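Local coordinates for glycine cleavage system H protein 1 (Mycobacterium marinum, PDB 3TZU), which probably carries the methylamine group of glycine from the P protein to the T protein of the glycine cleavage system on a lipoyl arm, at residues A[18-23]-A[41-46]; A[55-60]-A[67-72]. All coordinates share one frame; numbering follows the deposited sequence. Where two conformers were deposited one is given.

Contact 1 (A[18-23]-A[41-46]). With EDO (1,2-ethanediol), chain G.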
ATOM      1  N   ALA A  18      -4.375  -9.638  -7.317  1.00 24.22           N
ATOM      2  CA  ALA A  18      -3.047  -9.356  -6.783  1.00 24.71           C
ATOM      3  C   ALA A  18      -2.824  -7.854  -6.532  1.00 24.25           C
ATOM      4  O   ALA A  18      -2.006  -7.472  -5.689  1.00 24.62           O
ATOM      5  CB  ALA A  18      -1.971  -9.917  -7.730  1.00 25.34           C
ATOM      6  N   ASP A  19      -3.565  -7.004  -7.238  1.00 24.34           N
ATOM      7  CA  ASP A  19      -3.485  -5.547  -7.037  1.00 24.45           C
ATOM      8  C   ASP A  19      -4.406  -4.987  -5.927  1.00 23.31           C
ATOM      9  O   ASP A  19      -4.624  -3.772  -5.857  1.00 22.95           O
ATOM     10  CB  ASP A  19      -3.719  -4.838  -8.367  1.00 25.50           C
ATOM     11  CG  ASP A  19      -2.617  -5.155  -9.390  1.00 28.03           C
ATOM     12  OD1 ASP A  19      -1.473  -5.470  -9.007  1.00 28.75           O
ATOM     13  OD2 ASP A  19      -2.884  -5.099 -10.590  1.00 31.81           O
ATOM     14  N   HIS A  20      -4.913  -5.871  -5.061  1.00 22.10           N
ATOM     15  CA  HIS A  20      -5.652  -5.488  -3.852  1.00 21.40           C
ATOM     16  C   HIS A  20      -7.024  -4.910  -4.078  1.00 20.83           C
ATOM     17  O   HIS A  20      -7.471  -4.027  -3.343  1.00 20.49           O
ATOM     18  CB  HIS A  20      -4.814  -4.574  -2.965  1.00 21.25           C
ATOM     19  CG  HIS A  20      -3.480  -5.145  -2.620  1.00 21.05           C
ATOM     20  ND1 HIS A  20      -3.350  -6.220  -1.853  1.00 21.91           N
ATOM     21  CD2 HIS A  20      -2.198  -4.795  -3.037  1.00 21.06           C
ATOM     22  CE1 HIS A  20      -2.043  -6.536  -1.751  1.00 22.24           C
ATOM     23  NE2 HIS A  20      -1.345  -5.654  -2.478  1.00 21.67           N
ATOM     24  N   GLU A  21      -7.707  -5.451  -5.085  1.00 20.96           N
ATOM     25  CA  GLU A  21      -9.101  -5.202  -5.315  1.00 21.33           C
ATOM     26  C   GLU A  21      -9.900  -6.458  -5.133  1.00 21.40           C
ATOM     27  O   GLU A  21      -9.348  -7.546  -5.094  1.00 21.43           O
ATOM     28  CB  GLU A  21      -9.301  -4.631  -6.710  1.00 21.90           C
ATOM     29  CG  GLU A  21      -8.621  -3.287  -6.808  1.00 22.17           C
ATOM     30  CD  GLU A  21      -8.862  -2.519  -8.079  1.00 22.62           C
ATOM     31  OE1 GLU A  21      -9.933  -2.609  -8.690  1.00 23.09           O
ATOM     32  OE2 GLU A  21      -7.948  -1.753  -8.442  1.00 24.26           O
ATOM     33  N   TRP A  22     -11.206  -6.281  -5.005  1.00 21.52           N
ATOM     34  CA  TRP A  22     -12.153  -7.379  -5.055  1.00 22.61           C
ATOM     35  C   TRP A  22     -13.183  -7.125  -6.113  1.00 23.46           C
ATOM     36  O   TRP A  22     -13.417  -5.991  -6.479  1.00 23.56           O
ATOM     37  CB  TRP A  22     -12.821  -7.627  -3.688  1.00 22.99           C
ATOM     38  CG  TRP A  22     -13.498  -6.431  -3.081  1.00 23.04           C
ATOM     39  CD1 TRP A  22     -12.957  -5.526  -2.152  1.00 22.58           C
ATOM     40  CD2 TRP A  22     -14.865  -5.936  -3.346  1.00 24.04           C
ATOM     41  NE1 TRP A  22     -13.863  -4.554  -1.837  1.00 23.33           N
ATOM     42  CE2 TRP A  22     -15.032  -4.737  -2.517  1.00 24.07           C
ATOM     43  CE3 TRP A  22     -15.924  -6.359  -4.134  1.00 24.92           C
ATOM     44  CZ2 TRP A  22     -16.213  -4.020  -2.498  1.00 25.36           C
ATOM     45  CZ3 TRP A  22     -17.107  -5.610  -4.124  1.00 26.19           C
ATOM     46  CH2 TRP A  22     -17.255  -4.480  -3.321  1.00 26.44           C
ATOM     47  N   ILE A  23     -13.807  -8.188  -6.601  1.00 24.66           N
ATOM     48  CA  ILE A  23     -14.955  -8.108  -7.517  1.00 26.11           C
ATOM     49  C   ILE A  23     -15.948  -9.168  -7.025  1.00 28.42           C
ATOM     50  O   ILE A  23     -15.542 -10.272  -6.642  1.00 27.92           O
ATOM     51  CB  ILE A  23     -14.542  -8.337  -8.996  1.00 25.57           C
ATOM     52  CG1 ILE A  23     -15.747  -8.214  -9.924  1.00 26.95           C
ATOM     53  CG2 ILE A  23     -13.869  -9.685  -9.186  1.00 25.46           C
ATOM     54  CD1 ILE A  23     -15.412  -7.899 -11.378  1.00 26.66           C
ATOM     55  N   THR A  41      -9.464  -3.872  -1.045  1.00 18.68           N
ATOM     56  CA  THR A  41      -9.445  -4.762   0.108  1.00 19.55           C
ATOM     57  C   THR A  41      -9.065  -4.023   1.396  1.00 20.39           C
ATOM     58  O   THR A  41      -8.676  -2.839   1.388  1.00 20.09           O
ATOM     59  CB  THR A  41      -8.447  -5.902  -0.107  1.00 19.28           C
ATOM     60  OG1 THR A  41      -7.121  -5.348  -0.119  1.00 18.57           O
ATOM     61  CG2 THR A  41      -8.754  -6.659  -1.466  1.00 18.65           C
ATOM     62  N   SER A  42      -9.228  -4.726   2.511  1.00 21.49           N
ATOM     63  CA  SER A  42      -8.855  -4.223   3.792  1.00 22.39           C
ATOM     64  C   SER A  42      -7.356  -4.039   3.847  1.00 21.84           C
ATOM     65  O   SER A  42      -6.877  -3.167   4.543  1.00 22.61           O
ATOM     66  CB  SER A  42      -9.296  -5.191   4.896  1.00 24.02           C
ATOM     67  OG  SER A  42      -8.995  -6.525   4.522  1.00 24.06           O
ATOM     68  N   VAL A  43      -6.619  -4.864   3.129  1.00 21.20           N
ATOM     69  CA  VAL A  43      -5.182  -4.756   3.084  1.00 20.87           C
ATOM     70  C   VAL A  43      -4.821  -3.481   2.357  1.00 19.93           C
ATOM     71  O   VAL A  43      -3.893  -2.803   2.737  1.00 19.70           O
ATOM     72  CB  VAL A  43      -4.553  -5.975   2.373  1.00 20.85           C
ATOM     73  CG1 VAL A  43      -3.036  -5.778   2.212  1.00 20.51           C
ATOM     74  CG2 VAL A  43      -4.879  -7.267   3.141  1.00 21.80           C
ATOM     75  N   ALA A  44      -5.578  -3.105   1.334  1.00 19.40           N
ATOM     76  CA  ALA A  44      -5.225  -1.867   0.624  1.00 18.79           C
ATOM     77  C   ALA A  44      -5.460  -0.662   1.546  1.00 19.74           C
ATOM     78  O   ALA A  44      -4.635   0.252   1.628  1.00 19.82           O
ATOM     79  CB  ALA A  44      -5.955  -1.742  -0.667  1.00 17.98           C
ATOM     80  N   VAL A  45      -6.564  -0.702   2.282  1.00 20.76           N
ATOM     81  CA  VAL A  45      -6.901   0.341   3.211  1.00 21.75           C
ATOM     82  C   VAL A  45      -5.727   0.537   4.183  1.00 22.92           C
ATOM     83  O   VAL A  45      -5.260   1.653   4.367  1.00 23.34           O
ATOM     84  CB  VAL A  45      -8.209  -0.011   3.965  1.00 22.55           C
ATOM     85  CG1 VAL A  45      -8.412   0.905   5.165  1.00 23.31           C
ATOM     86  CG2 VAL A  45      -9.392   0.048   2.982  1.00 22.16           C
ATOM     87  N   GLU A  46      -5.235  -0.549   4.777  1.00 24.09           N
ATOM     88  CA  GLU A  46      -4.145  -0.410   5.762  0.70 25.32           C
ATOM     89  C   GLU A  46      -2.836   0.004   5.101  1.00 24.67           C
ATOM     90  O   GLU A  46      -2.068   0.766   5.688  1.00 26.10           O
ATOM     91  CB  GLU A  46      -3.989  -1.658   6.626  0.70 26.60           C
ATOM     92  CG  GLU A  46      -4.472  -1.442   8.058  0.70 28.52           C
ATOM     93  CD  GLU A  46      -3.450  -0.731   8.938  0.70 29.75           C
ATOM     94  OE1 GLU A  46      -3.850  -0.244  10.014  0.70 31.69           O
ATOM     95  OE2 GLU A  46      -2.247  -0.671   8.581  0.70 29.40           O
TER
HETATM   96  C1  EDO G 136      -5.611  -0.805  -5.186  1.00 43.15           C
HETATM   97  O1  EDO G 136      -5.484   0.518  -4.626  1.00 44.53           O
HETATM   98  C2  EDO G 136      -6.008  -0.680  -6.649  1.00 43.01           C
HETATM   99  O2  EDO G 136      -5.354  -1.625  -7.530  1.00 45.49           O
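The capped start of helix 42-48 meets the turn leading into strand 21-23 through T41 and H20, and T41 shows how one N-cap residue can serve two elements at once. Its backbone N donates to H20 O at 3.0 Å; the bond is fairly straight, 160° at the hydrogen, but the donor stands above the carbonyl plane. The side chain serves the helix instead: with OG1 placed between the backbone N and the carbonyl carbon (chi1 67°), the hydroxyl accepts from A44 N at 3.1 Å, the capping bond of the first helical turn. The methyl CG2 then falls over the H20 carbonyl, 3.6 Å from H20 C.

Strands 21-23 and 36-40 are antiparallel neighbours in the five-stranded sheet of the H protein, and the T41-H20 bond lies just where the second gives way to the helix. H20 packs on the helix from its root: CB lies 3.8 Å from A44 CB and 3.7 Å from T41 OG1, while V43 CG1 comes obliquely to the ring, 4.1 Å from ND1. Both ring nitrogens are satisfied beyond the two segments. ND1 is hydrogen-bonded to Y130 OH, which also bonds T41 OG1, and NE2 reaches E46 O of the second subunit, so the imidazole is held at both nitrogens, one of them across the subunit boundary. On another side of T41 the indole of W22 comes up edge-on, with CD1 4.0 Å from T41 N.

Contact 2 (A[55-60]-A[67-72])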
ATOM      1  N   GLN A  55     -10.996   8.850  -7.467  1.00 27.67           N
ATOM      2  CA  GLN A  55     -11.318   9.174  -8.862  1.00 29.38           C
ATOM      3  C   GLN A  55     -11.778   7.908  -9.530  1.00 28.45           C
ATOM      4  O   GLN A  55     -11.070   6.917  -9.563  1.00 26.08           O
ATOM      5  CB  GLN A  55     -10.070   9.755  -9.562  1.00 30.94           C
ATOM      6  CG  GLN A  55     -10.166   9.989 -11.063  1.00 33.01           C
ATOM      7  CD  GLN A  55      -9.406  11.243 -11.495  1.00 35.71           C
ATOM      8  OE1 GLN A  55     -10.028  12.221 -11.938  1.00 38.11           O
ATOM      9  NE2 GLN A  55      -8.070  11.250 -11.316  1.00 35.61           N
ATOM     10  N   LEU A  56     -12.995   7.943 -10.051  1.00 30.12           N
ATOM     11  CA  LEU A  56     -13.617   6.753 -10.616  1.00 30.59           C
ATOM     12  C   LEU A  56     -13.833   6.943 -12.083  1.00 31.57           C
ATOM     13  O   LEU A  56     -13.841   8.061 -12.569  1.00 33.57           O
ATOM     14  CB  LEU A  56     -14.952   6.461  -9.926  1.00 31.66           C
ATOM     15  CG  LEU A  56     -14.776   6.284  -8.413  1.00 31.16           C
ATOM     16  CD1 LEU A  56     -16.136   6.202  -7.741  1.00 33.01           C
ATOM     17  CD2 LEU A  56     -13.939   5.056  -8.087  1.00 28.86           C
ATOM     18  N   PRO A  57     -14.008   5.842 -12.808  1.00 32.50           N
ATOM     19  CA  PRO A  57     -14.449   5.951 -14.189  1.00 34.19           C
ATOM     20  C   PRO A  57     -15.877   6.445 -14.277  1.00 36.48           C
ATOM     21  O   PRO A  57     -16.632   6.340 -13.312  1.00 35.90           O
ATOM     22  CB  PRO A  57     -14.371   4.514 -14.697  1.00 34.06           C
ATOM     23  CG  PRO A  57     -14.433   3.656 -13.485  1.00 32.83           C
ATOM     24  CD  PRO A  57     -13.803   4.442 -12.388  1.00 31.68           C
ATOM     25  N   GLU A  58     -16.241   6.980 -15.437  1.00 39.38           N
ATOM     26  CA  GLU A  58     -17.586   7.506 -15.628  1.00 42.88           C
ATOM     27  C   GLU A  58     -18.546   6.361 -15.881  1.00 42.89           C
ATOM     28  O   GLU A  58     -18.176   5.340 -16.463  1.00 41.97           O
ATOM     29  CB  GLU A  58     -17.613   8.468 -16.801  1.00 47.00           C
ATOM     30  CG  GLU A  58     -16.779   9.711 -16.572  1.00 49.43           C
ATOM     31  CD  GLU A  58     -15.911  10.064 -17.775  1.00 52.70           C
ATOM     32  OE1 GLU A  58     -14.656   9.957 -17.638  1.00 56.42           O
ATOM     33  OE2 GLU A  58     -16.472  10.434 -18.838  1.00 54.35           O
ATOM     34  N   VAL A  59     -19.776   6.531 -15.415  1.00 43.91           N
ATOM     35  CA  VAL A  59     -20.869   5.651 -15.779  1.00 44.28           C
ATOM     36  C   VAL A  59     -20.934   5.648 -17.299  1.00 45.63           C
ATOM     37  O   VAL A  59     -21.027   6.711 -17.917  1.00 46.37           O
ATOM     38  CB  VAL A  59     -22.204   6.153 -15.192  1.00 46.13           C
ATOM     39  CG1 VAL A  59     -23.396   5.383 -15.768  1.00 47.92           C
ATOM     40  CG2 VAL A  59     -22.180   6.064 -13.671  1.00 44.71           C
ATOM     41  N   GLY A  60     -20.831   4.463 -17.893  1.00 45.00           N
ATOM     42  CA  GLY A  60     -20.979   4.316 -19.347  1.00 46.99           C
ATOM     43  C   GLY A  60     -19.669   4.110 -20.079  1.00 45.39           C
ATOM     44  O   GLY A  60     -19.656   3.826 -21.261  1.00 46.95           O
ATOM     45  N   GLU A  67      -6.174  -2.764 -16.842  1.00 31.19           N
ATOM     46  CA  GLU A  67      -5.884  -1.379 -17.193  1.00 33.13           C
ATOM     47  C   GLU A  67      -6.268  -0.465 -16.041  1.00 32.49           C
ATOM     48  O   GLU A  67      -7.227  -0.692 -15.322  1.00 32.00           O
ATOM     49  CB  GLU A  67      -6.621  -0.979 -18.483  1.00 35.19           C
ATOM     50  CG  GLU A  67      -6.739   0.541 -18.743  1.00 36.35           C
ATOM     51  CD  GLU A  67      -7.796   0.869 -19.814  1.00 38.89           C
ATOM     52  OE1 GLU A  67      -7.756   0.199 -20.901  1.00 39.55           O
ATOM     53  OE2 GLU A  67      -8.668   1.768 -19.546  1.00 37.20           O
ATOM     54  N   SER A  68      -5.490   0.579 -15.870  1.00 34.67           N
ATOM     55  CA  SER A  68      -5.724   1.570 -14.844  1.00 35.21           C
ATOM     56  C   SER A  68      -6.984   2.352 -15.172  1.00 36.65           C
ATOM     57  O   SER A  68      -7.067   2.933 -16.237  1.00 38.27           O
ATOM     58  CB  SER A  68      -4.527   2.503 -14.810  1.00 36.07           C
ATOM     59  OG  SER A  68      -4.582   3.275 -13.645  1.00 38.51           O
ATOM     60  N   CYS A  69      -7.978   2.342 -14.294  1.00 37.30           N
ATOM     61  CA  CYS A  69      -9.244   3.002 -14.602  1.00 38.46           C
ATOM     62  C   CYS A  69      -9.641   4.017 -13.552  1.00 36.04           C
ATOM     63  O   CYS A  69     -10.778   4.458 -13.544  1.00 41.58           O
ATOM     64  CB  CYS A  69     -10.398   1.975 -14.827  1.00 41.02           C
ATOM     65  SG  CYS A  69     -11.050   1.084 -13.368  1.00 43.51           S
ATOM     66  N   GLY A  70      -8.719   4.422 -12.696  1.00 32.69           N
ATOM     67  CA  GLY A  70      -8.984   5.469 -11.700  1.00 29.62           C
ATOM     68  C   GLY A  70      -7.916   5.485 -10.628  1.00 26.75           C
ATOM     69  O   GLY A  70      -6.821   4.957 -10.846  1.00 24.54           O
ATOM     70  N   GLU A  71      -8.223   6.103  -9.478  1.00 25.25           N
ATOM     71  CA  GLU A  71      -7.287   6.145  -8.346  1.00 23.83           C
ATOM     72  C   GLU A  71      -7.918   6.304  -6.953  1.00 22.11           C
ATOM     73  O   GLU A  71      -9.004   6.847  -6.795  1.00 22.29           O
ATOM     74  CB  GLU A  71      -6.178   7.217  -8.556  1.00 24.85           C
ATOM     75  CG  GLU A  71      -6.624   8.649  -8.551  1.00 26.36           C
ATOM     76  CD  GLU A  71      -5.473   9.667  -8.476  1.00 27.56           C
ATOM     77  OE1 GLU A  71      -4.692   9.727  -9.472  1.00 28.67           O
ATOM     78  OE2 GLU A  71      -5.377  10.444  -7.451  1.00 26.36           O
ATOM     79  N   VAL A  72      -7.211   5.778  -5.958  1.00 20.10           N
ATOM     80  CA  VAL A  72      -7.467   6.064  -4.565  1.00 19.68           C
ATOM     81  C   VAL A  72      -6.247   6.734  -4.006  1.00 18.96           C
ATOM     82  O   VAL A  72      -5.129   6.382  -4.338  1.00 18.60           O
ATOM     83  CB  VAL A  72      -7.826   4.793  -3.771  1.00 19.40           C
ATOM     84  CG1 VAL A  72      -9.186   4.275  -4.251  1.00 20.11           C
ATOM     85  CG2 VAL A  72      -6.752   3.725  -3.959  1.00 18.51           C
TER
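An antiparallel pairing that frays into a loop joins Q55, at the end of edge strand 51-55, to E71 of the central strand 68-74 in the three-stranded sheet of the lipoyl-binding region. Q55 and E71 form a hydrogen-bonded pair: Q55 N donates to E71 O at 2.9 Å and E71 N returns a bond to Q55 O at 3.0 Å, the two nearly straight at 171° and 161°. Q55 O receives a further, softer contact from G70 CA, 3.3 Å away, a bent and weak CA-H...O approach. The close pass suits a glycine: at G70 the place a CB would take lies against Q55 O.

The side chains of the pair leave the same face of the sheet and cross obliquely, touching through their aliphatic parts: Q55 CB lies 3.8 Å from E71 CG. E71 CG sits between its own backbone N and carbonyl carbon (chi1 67°), which brings it up against the glutamine CB. The amide and carboxylate are turned almost at right angles, and Q55 NE2 stays 4.1 Å from E71 OE1, too far for a hydrogen bond.

Past Q55 no further backbone bonds form between the two segments. P57, which has no N-H to offer, instead sets its ring over the C69 carbonyl oxygen, CD nearest at 3.2 Å from C69 O, with CG 4.3 Å from C69 SG.

Around this junction, strand 68-74 continues its pairing on the other side with strand 77-82, where C69 and G70 bond to L81, while L56 packs on L81 and V92, and P57 rests on I89 of strand 88-92.

In the fold
The two contacts lie on opposite sides of the chain's centre, about 16 Å apart between centres, and share no helix or strand. Contact 1 is buried and belongs to the five-stranded sheet, where a strand entry meets a helix start; contact 2 is partly exposed and belongs to the three-stranded sheet, at the end of an edge strand. Each relies on backbone hydrogen bonding, but the single bond of contact 1 is accompanied by a hydroxyl and an imidazole with partners in the helix turn, on Y130 and in the second subunit, whereas the paired bonds of contact 2 are flanked by aliphatic, proline and glycine contacts, with no other chain touching. Strand 77-82 neighbours both, receiving E21 and L56 on L81.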